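Local coordinates for PbSGBP-B lipoprotein (Prevotella bryantii B14, PDB 6D2Y), which probably binds polysaccharides at the bacterial cell surface, as a lipoprotein encoded in a polysaccharide utilization locus, and carries a bound magnesium ion, at residues A[237-241]-A[242-246]; A[359-362]-A[363-366]; A[376-380]-A[381-385]; A[397-400]-A[401-404]. All coordinates share one frame; numbering follows the deposited sequence.

Contact 1: A[237-241]-A[242-246]; sequences LGNSG and WHDRI
Asn-239 holds Arg-245 through both ends of its carboxamide, in a loop that doubles back before strand 246-248. Two hydrogen bonds make this grip. The Arg-245 amide N donates to Asn-239 OD1 at 2.8 Å in an almost perfectly straight bond, although the donor stands above the plane of that carbonyl. Asn-239 ND2 in turn donates a hydrogen bond to Arg-245 O at 2.9 Å, in the amide plane and on a lone pair of the acceptor. Asparagine suits the place because one flat group offers an acceptor and a donor side by side, matching the N-H and C=O of a single residue. CG lies beside its own backbone N (chi1 -71°), which turns the amide across the loop.

A water adds a polar link, within hydrogen-bonding reach of Asn-239 OD1 (2.8 Å) and of His-243 O (2.7 Å). The remaining contacts are van der Waals: Asp-244 CB rests 3.5 Å from Asn-239 ND2. At the bend, Gly-241 is extended and has no side chain to crowd the next amide, while Trp-242 touches it mainly through CB, 3.6 Å from Gly-241 C.

The charged and aromatic ends look to other parts of the fold. His-243 ND1 bonds to Glu-281, Arg-245 NH1 to Ser-279 O, and the Trp-242 ring meets Trp-283 edge-to-face.

Across the loop the link is thus between neutral groups, an amide side chain satisfying both polar backbone groups of Arg-245 as a neighbouring strand would, while the carboxylate of Glu-281 takes up the bend.

Contact 2: A[359-362]-A[363-366]; sequences NNTW and FHAQ
Trp-362 and Phe-363 meet edge-to-face inside a beta turn of type I geometry, Thr-361 to His-364, which follows directly on an Asx turn at Asn-359. The edge of the Phe-363 ring points at the face of the indole, with the planes at 89° and the centroid of the five-membered ring 5.2 Å from that of the phenyl. The nearest side-chain atoms are Trp-362 NE1 and Phe-363 CD2 (3.6 Å). Phe-363 CB adds a CH-pi contact, sitting over the centre of the six-membered ring. Both side chains place CG between the backbone N and the carbonyl carbon (chi1 69° in Trp-362), which turns the indole face back onto the following residue. Large flat rings suit these buried positions, where they also pack on Ile-333 and Asn-425 of neighbouring strands.

The next shell is polar. The turn is closed by His-364 N donating to Thr-361 O at 3.2 Å. His-364 curls its imidazole back so that NE2 reaches Asn-360 O at 2.8 Å, though at 117° the bond is weak. The same ring lays CD2 over a face of Phe-363, and further out it meets the rings of Trp-274 and Phe-406.

Asn-359 sets up the approach to the turn, its short side chain letting OD1 reach the backbone N-H groups two and three residues on. Its ND2 is held by Gln-339 O and Gly-357 O, and its OD1 receives Thr-361 N at 3.0 Å, in the carbonyl plane and on a lone pair, with a weaker bond from Trp-362 N.

Contact 3: A[376-380]-A[381-385]; sequences PWYSN and SSASL
Ser-381, Trp-377 and Ser-382 bury the most surface where the chain reverses on itself, and each meets the other arm differently. Ser-381 lies at the tip and is gripped by an aromatic ring: its N sits over one face of Tyr-378, and its CA is 3.3 Å from Tyr-378 OH. With chi1 at -167°, the tyrosine extends CG away from its own backbone N, which lays the ring along the 381-382 backbone. Asn-380 and Ser-381 both have positive phi, a conformation seen in tight two-residue reversals and one asparagine tolerates better than most residues.

Ser-382 works through its backbone. Its O accepts from Ser-379 N at 2.9 Å, while the return bond from Ser-382 N to Ser-379 O is long and weak at 3.5 Å. Its small side chain suits the exposed end of the turn.

Trp-377 pairs with Ser-384 at the end away from the turn. Its O receives Ser-384 N at 2.9 Å and also faces the CA-H of Ala-383. Alanine is small enough for its methyl to meet two aromatics, CB touching the indole edge 3.6 Å from Trp-377 CE3 and, more loosely, Tyr-378 CD2. Trp-377 is itself buried, meeting Trp-325 edge-to-face, whereas Tyr-378 rests on Pro-440.

With Tyr-378 and Ala-383 as a non-hydrogen-bonded pair, their CA atoms 4.4 Å apart, between the pairs 379-382 and 377-384, the arrangement is that of a minimal hairpin-like reversal, one bridged pair with a two-residue loop.

Contact 4: A[397-400]-A[401-404]; sequences IPLS and DFNL
Asp-401 N bonds to Pro-398 O (2.8 Å) and Phe-402 N to Leu-399 O (3.2 Å), two successive i to i+3 links that wind the chain into a short 3-10 segment straight off the end of strand 393-398. Phe-402 then forms the centre of an inverse gamma turn, closed by a weak bond from Asn-403 N to Asp-401 O, and this breaks the winding.

Phe-402 turns its ring back toward Ile-397 and Leu-399. CE1 touches Leu-399 CD2 at 3.6 Å and Ile-397 CG2 at 3.7 Å, while Pro-398 O lies at the ring edge, close to its plane. CG stands beside the backbone N (chi1 -76°), carrying the phenyl back toward the strand that precedes it. In the beta sandwich this places the ring between the layers: it also packs on Leu-313 of strand 311-318, the partner of strand 393-398, and on Ile-332 and Ala-372 of the facing sheet. A large apolar ring suits such a buried site, as do the branched side chains of Ile-397 and Leu-399, the latter reaching Phe-305, Trp-308 and Phe-421.

The outer side is polar. Asp-401 OD2 approaches Pro-398 CG at 3.1 Å, a close contact with the ring that starts the turn. Beyond it, the Asn-403 amide reaches back to the turn, and ND2 donates to Ser-400 O at 2.6 Å, in the carbonyl plane and on a lone pair.

All four contacts are local, in loops or turns of the probable xyloglucan-binding domain, but they differ in depth. Contact 1 lies at the surface, as does contact 3 apart from its buried Trp-377, whereas contacts 2 and 4 are partly buried and both pack aromatic and aliphatic groups on strand 330-335. Side-chain amides shape contacts 1 and 2, a mainly backbone reversal makes contact 3, and contact 4 combines a 3-10 segment with apolar packing. Only contacts 1 and 2 touch: the Trp-242 ring packs on Asn-359 and Asn-360, CH2 lying 3.8 Å from Asn-359 CA. Contacts 3 and 4 come no closer than about 8 Å between nearest atoms.

Contact 1: A[237-241]-A[242-246]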
loop_
_atom_site.group_PDB
_atom_site.type_symbol
_atom_site.label_atom_id
_atom_site.label_comp_id
_atom_site.label_asym_id
_atom_site.label_seq_id
_atom_site.Cartn_x
_atom_site.Cartn_y
_atom_site.Cartn_z
ATOM N N LEU A 237 12.154 15.659 -16.688
ATOM C CA LEU A 237 12.928 15.828 -15.468
ATOM C C LEU A 237 13.865 14.647 -15.247
ATOM O O LEU A 237 13.523 13.494 -15.530
ATOM C CB LEU A 237 11.998 15.986 -14.267
ATOM C CG LEU A 237 10.924 17.067 -14.378
ATOM C CD1 LEU A 237 10.105 17.127 -13.098
ATOM C CD2 LEU A 237 11.556 18.418 -14.682
ATOM N N GLY A 238 15.053 14.947 -14.736
ATOM C CA GLY A 238 16.032 13.932 -14.412
ATOM C C GLY A 238 16.987 14.414 -13.342
ATOM O O GLY A 238 16.566 14.750 -12.233
ATOM N N ASN A 239 18.275 14.457 -13.665
ATOM C CA ASN A 239 19.258 14.984 -12.731
ATOM C C ASN A 239 19.106 16.494 -12.599
ATOM O O ASN A 239 18.909 17.204 -13.588
ATOM C CB ASN A 239 20.671 14.639 -13.196
ATOM C CG ASN A 239 20.988 13.164 -13.059
ATOM O OD1 ASN A 239 20.785 12.568 -12.000
ATOM N ND2 ASN A 239 21.488 12.564 -14.134
ATOM N N SER A 240 19.188 16.982 -11.363
ATOM C CA SER A 240 19.180 18.415 -11.098
ATOM C C SER A 240 19.852 18.690 -9.761
ATOM O O SER A 240 19.190 19.051 -8.784
ATOM C CB SER A 240 17.755 18.967 -11.109
ATOM O OG SER A 240 17.758 20.373 -10.925
ATOM N N GLY A 241 21.167 18.508 -9.709
ATOM C CA GLY A 241 21.907 18.655 -8.474
ATOM C C GLY A 241 23.397 18.536 -8.701
ATOM O O GLY A 241 23.901 18.924 -9.760
ATOM N N TRP A 242 24.111 17.987 -7.720
ATOM C CA TRP A 242 25.560 17.862 -7.812
ATOM C C TRP A 242 26.001 16.524 -8.393
ATOM O O TRP A 242 26.899 16.485 -9.240
ATOM C CB TRP A 242 26.190 18.048 -6.430
ATOM C CG TRP A 242 26.369 19.478 -6.033
ATOM C CD1 TRP A 242 26.264 20.574 -6.840
ATOM C CD2 TRP A 242 26.684 19.970 -4.726
ATOM N NE1 TRP A 242 26.497 21.717 -6.115
ATOM C CE2 TRP A 242 26.756 21.374 -4.814
ATOM C CE3 TRP A 242 26.916 19.358 -3.490
ATOM C CZ2 TRP A 242 27.052 22.176 -3.715
ATOM C CZ3 TRP A 242 27.206 20.158 -2.399
ATOM C CH2 TRP A 242 27.271 21.551 -2.518
ATOM N N HIS A 243 25.387 15.428 -7.960
ATOM C CA HIS A 243 25.836 14.080 -8.304
ATOM C C HIS A 243 24.822 13.445 -9.249
ATOM O O HIS A 243 23.778 12.945 -8.816
ATOM C CB HIS A 243 26.039 13.263 -7.034
ATOM C CG HIS A 243 26.803 13.996 -5.976
ATOM N ND1 HIS A 243 26.208 14.503 -4.841
ATOM C CD2 HIS A 243 28.113 14.331 -5.896
ATOM C CE1 HIS A 243 27.122 15.106 -4.099
ATOM N NE2 HIS A 243 28.285 15.016 -4.717
ATOM N N ASP A 244 25.143 13.460 -10.540
ATOM C CA ASP A 244 24.231 12.983 -11.569
ATOM C C ASP A 244 24.204 11.461 -11.606
ATOM O O ASP A 244 25.245 10.803 -11.522
ATOM C CB ASP A 244 24.644 13.526 -12.936
ATOM C CG ASP A 244 24.925 15.012 -12.913
ATOM O OD1 ASP A 244 24.140 15.757 -12.291
ATOM O OD2 ASP A 244 25.930 15.438 -13.521
ATOM N N ARG A 245 23.007 10.905 -11.746
ATOM C CA ARG A 245 22.815 9.466 -11.756
ATOM C C ARG A 245 22.523 8.977 -13.169
ATOM O O ARG A 245 22.108 9.739 -14.047
ATOM C CB ARG A 245 21.682 9.059 -10.809
ATOM C CG ARG A 245 21.983 9.320 -9.342
ATOM C CD ARG A 245 22.674 8.131 -8.682
ATOM N NE ARG A 245 24.049 7.953 -9.143
ATOM C CZ ARG A 245 25.087 8.647 -8.686
ATOM N NH1 ARG A 245 24.913 9.573 -7.751
ATOM N NH2 ARG A 245 26.302 8.413 -9.162
ATOM N N ILE A 246 22.761 7.682 -13.375
ATOM C CA ILE A 246 22.488 7.058 -14.663
ATOM C C ILE A 246 21.000 7.131 -14.963
ATOM O O ILE A 246 20.160 6.805 -14.115
ATOM C CB ILE A 246 22.984 5.605 -14.661
ATOM C CG1 ILE A 246 24.502 5.556 -14.470
ATOM C CG2 ILE A 246 22.572 4.899 -15.941
ATOM C CD1 ILE A 246 25.074 4.154 -14.506
HETATM O O HOH W 1 21.095 12.890 -9.276
#

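Contact 2: A[359-362]-A[363-366]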
loop_
_atom_site.group_PDB
_atom_site.type_symbol
_atom_site.label_atom_id
_atom_site.label_comp_id
_atom_site.label_asym_id
_atom_site.label_seq_id
_atom_site.Cartn_x
_atom_site.Cartn_y
_atom_site.Cartn_z
ATOM N N ASN A 359 23.517 22.661 -1.839
ATOM C CA ASN A 359 24.113 22.224 -0.585
ATOM C C ASN A 359 23.766 20.760 -0.366
ATOM O O ASN A 359 22.865 20.215 -1.008
ATOM C CB ASN A 359 23.633 23.073 0.598
ATOM C CG ASN A 359 22.211 22.741 1.014
ATOM O OD1 ASN A 359 21.984 21.851 1.833
ATOM N ND2 ASN A 359 21.247 23.463 0.454
ATOM N N ASN A 360 24.504 20.127 0.549
ATOM C CA ASN A 360 24.201 18.764 0.970
ATOM C C ASN A 360 24.069 18.665 2.485
ATOM O O ASN A 360 24.255 17.583 3.049
ATOM C CB ASN A 360 25.256 17.775 0.461
ATOM C CG ASN A 360 26.665 18.155 0.874
ATOM O OD1 ASN A 360 26.868 19.023 1.720
ATOM N ND2 ASN A 360 27.650 17.490 0.279
ATOM N N THR A 361 23.764 19.777 3.150
ATOM C CA THR A 361 23.556 19.801 4.591
ATOM C C THR A 361 22.086 19.873 4.976
ATOM O O THR A 361 21.758 19.656 6.147
ATOM C CB THR A 361 24.291 20.996 5.216
ATOM O OG1 THR A 361 23.716 22.217 4.736
ATOM C CG2 THR A 361 25.769 20.967 4.856
ATOM N N TRP A 362 21.197 20.163 4.023
ATOM C CA TRP A 362 19.808 20.444 4.364
ATOM C C TRP A 362 19.070 19.202 4.849
ATOM O O TRP A 362 18.119 19.318 5.629
ATOM C CB TRP A 362 19.089 21.054 3.162
ATOM C CG TRP A 362 18.895 20.099 2.031
ATOM C CD1 TRP A 362 19.811 19.759 1.077
ATOM C CD2 TRP A 362 17.710 19.353 1.734
ATOM N NE1 TRP A 362 19.267 18.849 0.204
ATOM C CE2 TRP A 362 17.979 18.582 0.585
ATOM C CE3 TRP A 362 16.448 19.262 2.327
ATOM C CZ2 TRP A 362 17.031 17.734 0.018
ATOM C CZ3 TRP A 362 15.510 18.416 1.763
ATOM C CH2 TRP A 362 15.805 17.666 0.620
ATOM N N PHE A 363 19.481 18.014 4.409
ATOM C CA PHE A 363 18.833 16.785 4.844
ATOM C C PHE A 363 19.489 16.168 6.072
ATOM O O PHE A 363 19.035 15.115 6.533
ATOM C CB PHE A 363 18.789 15.761 3.698
ATOM C CG PHE A 363 20.135 15.410 3.131
ATOM C CD1 PHE A 363 20.886 14.381 3.674
ATOM C CD2 PHE A 363 20.642 16.095 2.039
ATOM C CE1 PHE A 363 22.122 14.052 3.150
ATOM C CE2 PHE A 363 21.877 15.770 1.511
ATOM C CZ PHE A 363 22.616 14.747 2.066
ATOM N N HIS A 364 20.530 16.792 6.619
ATOM C CA HIS A 364 21.132 16.341 7.872
ATOM C C HIS A 364 21.573 17.546 8.700
ATOM O O HIS A 364 22.703 17.628 9.183
ATOM C CB HIS A 364 22.282 15.365 7.614
ATOM C CG HIS A 364 23.486 15.985 6.976
ATOM N ND1 HIS A 364 24.609 16.335 7.693
ATOM C CD2 HIS A 364 23.753 16.295 5.685
ATOM C CE1 HIS A 364 25.512 16.846 6.875
ATOM N NE2 HIS A 364 25.018 16.831 5.650
ATOM N N ALA A 365 20.655 18.490 8.897
ATOM C CA ALA A 365 20.936 19.731 9.604
ATOM C C ALA A 365 20.563 19.673 11.080
ATOM O O ALA A 365 20.606 20.707 11.756
ATOM C CB ALA A 365 20.210 20.896 8.929
ATOM N N GLN A 366 20.200 18.494 11.593
ATOM C CA GLN A 366 19.815 18.321 12.997
ATOM C C GLN A 366 18.680 19.267 13.387
ATOM O O GLN A 366 18.675 19.854 14.469
ATOM C CB GLN A 366 21.017 18.506 13.928
ATOM C CG GLN A 366 21.569 17.212 14.497
ATOM C CD GLN A 366 22.726 17.434 15.452
ATOM O OE1 GLN A 366 22.750 16.886 16.553
ATOM N NE2 GLN A 366 23.692 18.242 15.032
#

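Contact 3: A[376-380]-A[381-385]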
loop_
_atom_site.group_PDB
_atom_site.type_symbol
_atom_site.label_atom_id
_atom_site.label_comp_id
_atom_site.label_asym_id
_atom_site.label_seq_id
_atom_site.Cartn_x
_atom_site.Cartn_y
_atom_site.Cartn_z
ATOM N N PRO A 376 14.000 -2.512 3.078
ATOM C CA PRO A 376 13.475 -3.887 3.075
ATOM C C PRO A 376 14.532 -4.938 3.367
ATOM O O PRO A 376 14.172 -6.092 3.636
ATOM C CB PRO A 376 12.912 -4.043 1.659
ATOM C CG PRO A 376 13.732 -3.112 0.834
ATOM C CD PRO A 376 14.052 -1.935 1.724
ATOM N N TRP A 377 15.817 -4.581 3.323
ATOM C CA TRP A 377 16.872 -5.517 3.682
ATOM C C TRP A 377 16.961 -5.753 5.184
ATOM O O TRP A 377 17.676 -6.668 5.608
ATOM C CB TRP A 377 18.219 -5.016 3.151
ATOM C CG TRP A 377 18.549 -3.601 3.519
ATOM C CD1 TRP A 377 18.337 -2.486 2.759
ATOM C CD2 TRP A 377 19.168 -3.150 4.729
ATOM N NE1 TRP A 377 18.779 -1.367 3.425
ATOM C CE2 TRP A 377 19.294 -1.748 4.638
ATOM C CE3 TRP A 377 19.625 -3.794 5.884
ATOM C CZ2 TRP A 377 19.856 -0.980 5.655
ATOM C CZ3 TRP A 377 20.183 -3.029 6.894
ATOM C CH2 TRP A 377 20.294 -1.638 6.773
ATOM N N TYR A 378 16.259 -4.962 5.990
ATOM C CA TYR A 378 16.239 -5.109 7.444
ATOM C C TYR A 378 14.896 -5.722 7.831
ATOM O O TYR A 378 13.873 -5.029 7.868
ATOM C CB TYR A 378 16.462 -3.766 8.131
ATOM C CG TYR A 378 16.771 -3.888 9.603
ATOM C CD1 TYR A 378 15.944 -3.308 10.556
ATOM C CD2 TYR A 378 17.891 -4.582 10.042
ATOM C CE1 TYR A 378 16.222 -3.417 11.903
ATOM C CE2 TYR A 378 18.178 -4.698 11.386
ATOM C CZ TYR A 378 17.340 -4.113 12.314
ATOM O OH TYR A 378 17.624 -4.227 13.656
ATOM N N SER A 379 14.905 -7.021 8.120
ATOM C CA SER A 379 13.695 -7.776 8.427
ATOM C C SER A 379 13.889 -8.470 9.766
ATOM O O SER A 379 14.710 -9.387 9.880
ATOM C CB SER A 379 13.391 -8.795 7.331
ATOM O OG SER A 379 13.965 -10.056 7.641
ATOM N N ASN A 380 13.126 -8.039 10.768
ATOM C CA ASN A 380 13.135 -8.651 12.092
ATOM C C ASN A 380 14.567 -8.646 12.646
ATOM O O ASN A 380 15.292 -9.640 12.628
ATOM C CB ASN A 380 12.510 -10.057 12.008
ATOM C CG ASN A 380 12.833 -10.948 13.206
ATOM O OD1 ASN A 380 13.193 -10.468 14.284
ATOM N ND2 ASN A 380 12.708 -12.259 13.013
ATOM N N SER A 381 14.972 -7.449 13.074
ATOM C CA SER A 381 16.219 -7.177 13.784
ATOM C C SER A 381 17.459 -7.738 13.092
ATOM O O SER A 381 18.539 -7.763 13.695
ATOM C CB SER A 381 16.155 -7.700 15.224
ATOM O OG SER A 381 15.676 -6.705 16.111
ATOM N N SER A 382 17.343 -8.182 11.843
ATOM C CA SER A 382 18.458 -8.783 11.128
ATOM C C SER A 382 18.484 -8.258 9.701
ATOM O O SER A 382 17.438 -8.003 9.096
ATOM C CB SER A 382 18.368 -10.316 11.123
ATOM O OG SER A 382 18.927 -10.859 9.939
ATOM N N ALA A 383 19.692 -8.101 9.171
ATOM C CA ALA A 383 19.911 -7.564 7.837
ATOM C C ALA A 383 20.305 -8.681 6.881
ATOM O O ALA A 383 21.128 -9.539 7.217
ATOM C CB ALA A 383 20.995 -6.486 7.856
ATOM N N SER A 384 19.716 -8.659 5.687
ATOM C CA SER A 384 19.995 -9.644 4.652
ATOM C C SER A 384 20.006 -8.950 3.297
ATOM O O SER A 384 19.458 -7.860 3.133
ATOM C CB SER A 384 18.961 -10.780 4.656
ATOM O OG SER A 384 17.654 -10.282 4.429
ATOM N N LEU A 385 20.639 -9.598 2.321
ATOM C CA LEU A 385 20.663 -9.079 0.957
ATOM C C LEU A 385 19.263 -9.145 0.365
ATOM O O LEU A 385 18.718 -10.235 0.162
ATOM C CB LEU A 385 21.651 -9.866 0.101
ATOM C CG LEU A 385 23.132 -9.534 0.258
ATOM C CD1 LEU A 385 23.989 -10.462 -0.591
ATOM C CD2 LEU A 385 23.392 -8.084 -0.109
#

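Contact 4: A[397-400]-A[401-404]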
loop_
_atom_site.group_PDB
_atom_site.type_symbol
_atom_site.label_atom_id
_atom_site.label_comp_id
_atom_site.label_asym_id
_atom_site.label_seq_id
_atom_site.Cartn_x
_atom_site.Cartn_y
_atom_site.Cartn_z
ATOM N N ILE A 397 5.218 4.285 -0.408
ATOM C CA ILE A 397 5.670 4.918 0.827
ATOM C C ILE A 397 4.759 6.102 1.122
ATOM O O ILE A 397 4.886 7.157 0.483
ATOM C CB ILE A 397 7.141 5.352 0.728
ATOM C CG1 ILE A 397 8.032 4.134 0.489
ATOM C CG2 ILE A 397 7.560 6.087 1.989
ATOM C CD1 ILE A 397 9.485 4.376 0.785
ATOM N N PRO A 398 3.831 5.977 2.069
ATOM C CA PRO A 398 2.906 7.083 2.341
ATOM C C PRO A 398 3.636 8.303 2.877
ATOM O O PRO A 398 4.562 8.193 3.685
ATOM C CB PRO A 398 1.948 6.498 3.385
ATOM C CG PRO A 398 2.699 5.368 4.004
ATOM C CD PRO A 398 3.572 4.807 2.925
ATOM N N LEU A 399 3.210 9.479 2.410
ATOM C CA LEU A 399 3.818 10.724 2.863
ATOM C C LEU A 399 3.703 10.899 4.369
ATOM O O LEU A 399 4.513 11.622 4.963
ATOM C CB LEU A 399 3.183 11.915 2.143
ATOM C CG LEU A 399 3.380 11.954 0.627
ATOM C CD1 LEU A 399 2.870 13.266 0.050
ATOM C CD2 LEU A 399 4.843 11.744 0.273
ATOM N N SER A 400 2.724 10.247 5.001
ATOM C CA SER A 400 2.615 10.282 6.451
ATOM C C SER A 400 3.767 9.557 7.135
ATOM O O SER A 400 3.982 9.765 8.332
ATOM C CB SER A 400 1.282 9.673 6.892
ATOM O OG SER A 400 1.139 8.351 6.400
ATOM N N ASP A 401 4.502 8.714 6.409
ATOM C CA ASP A 401 5.642 7.993 6.960
ATOM C C ASP A 401 6.961 8.731 6.765
ATOM O O ASP A 401 8.021 8.173 7.065
ATOM C CB ASP A 401 5.735 6.593 6.346
ATOM C CG ASP A 401 4.919 5.569 7.109
ATOM O OD1 ASP A 401 4.744 5.743 8.333
ATOM O OD2 ASP A 401 4.462 4.587 6.490
ATOM N N PHE A 402 6.920 9.966 6.270
ATOM C CA PHE A 402 8.113 10.799 6.195
ATOM C C PHE A 402 8.334 11.492 7.534
ATOM O O PHE A 402 8.439 12.720 7.590
ATOM C CB PHE A 402 7.985 11.837 5.077
ATOM C CG PHE A 402 8.170 11.279 3.693
ATOM C CD1 PHE A 402 7.290 10.336 3.183
ATOM C CD2 PHE A 402 9.213 11.712 2.893
ATOM C CE1 PHE A 402 7.456 9.826 1.909
ATOM C CE2 PHE A 402 9.382 11.209 1.617
ATOM C CZ PHE A 402 8.503 10.264 1.124
ATOM N N ASN A 403 8.396 10.717 8.618
ATOM C CA ASN A 403 8.446 11.258 9.971
ATOM C C ASN A 403 9.678 10.778 10.730
ATOM O O ASN A 403 9.658 10.675 11.958
ATOM C CB ASN A 403 7.175 10.900 10.740
ATOM C CG ASN A 403 6.861 9.417 10.699
ATOM O OD1 ASN A 403 7.547 8.610 11.318
ATOM N ND2 ASN A 403 5.821 9.050 9.960
ATOM N N LEU A 404 10.755 10.477 10.015
ATOM C CA LEU A 404 12.028 10.130 10.627
ATOM C C LEU A 404 13.067 11.176 10.245
ATOM O O LEU A 404 12.842 12.019 9.375
ATOM C CB LEU A 404 12.488 8.728 10.207
ATOM C CG LEU A 404 11.816 7.534 10.895
ATOM C CD1 LEU A 404 10.430 7.268 10.325
ATOM C CD2 LEU A 404 12.680 6.288 10.794
#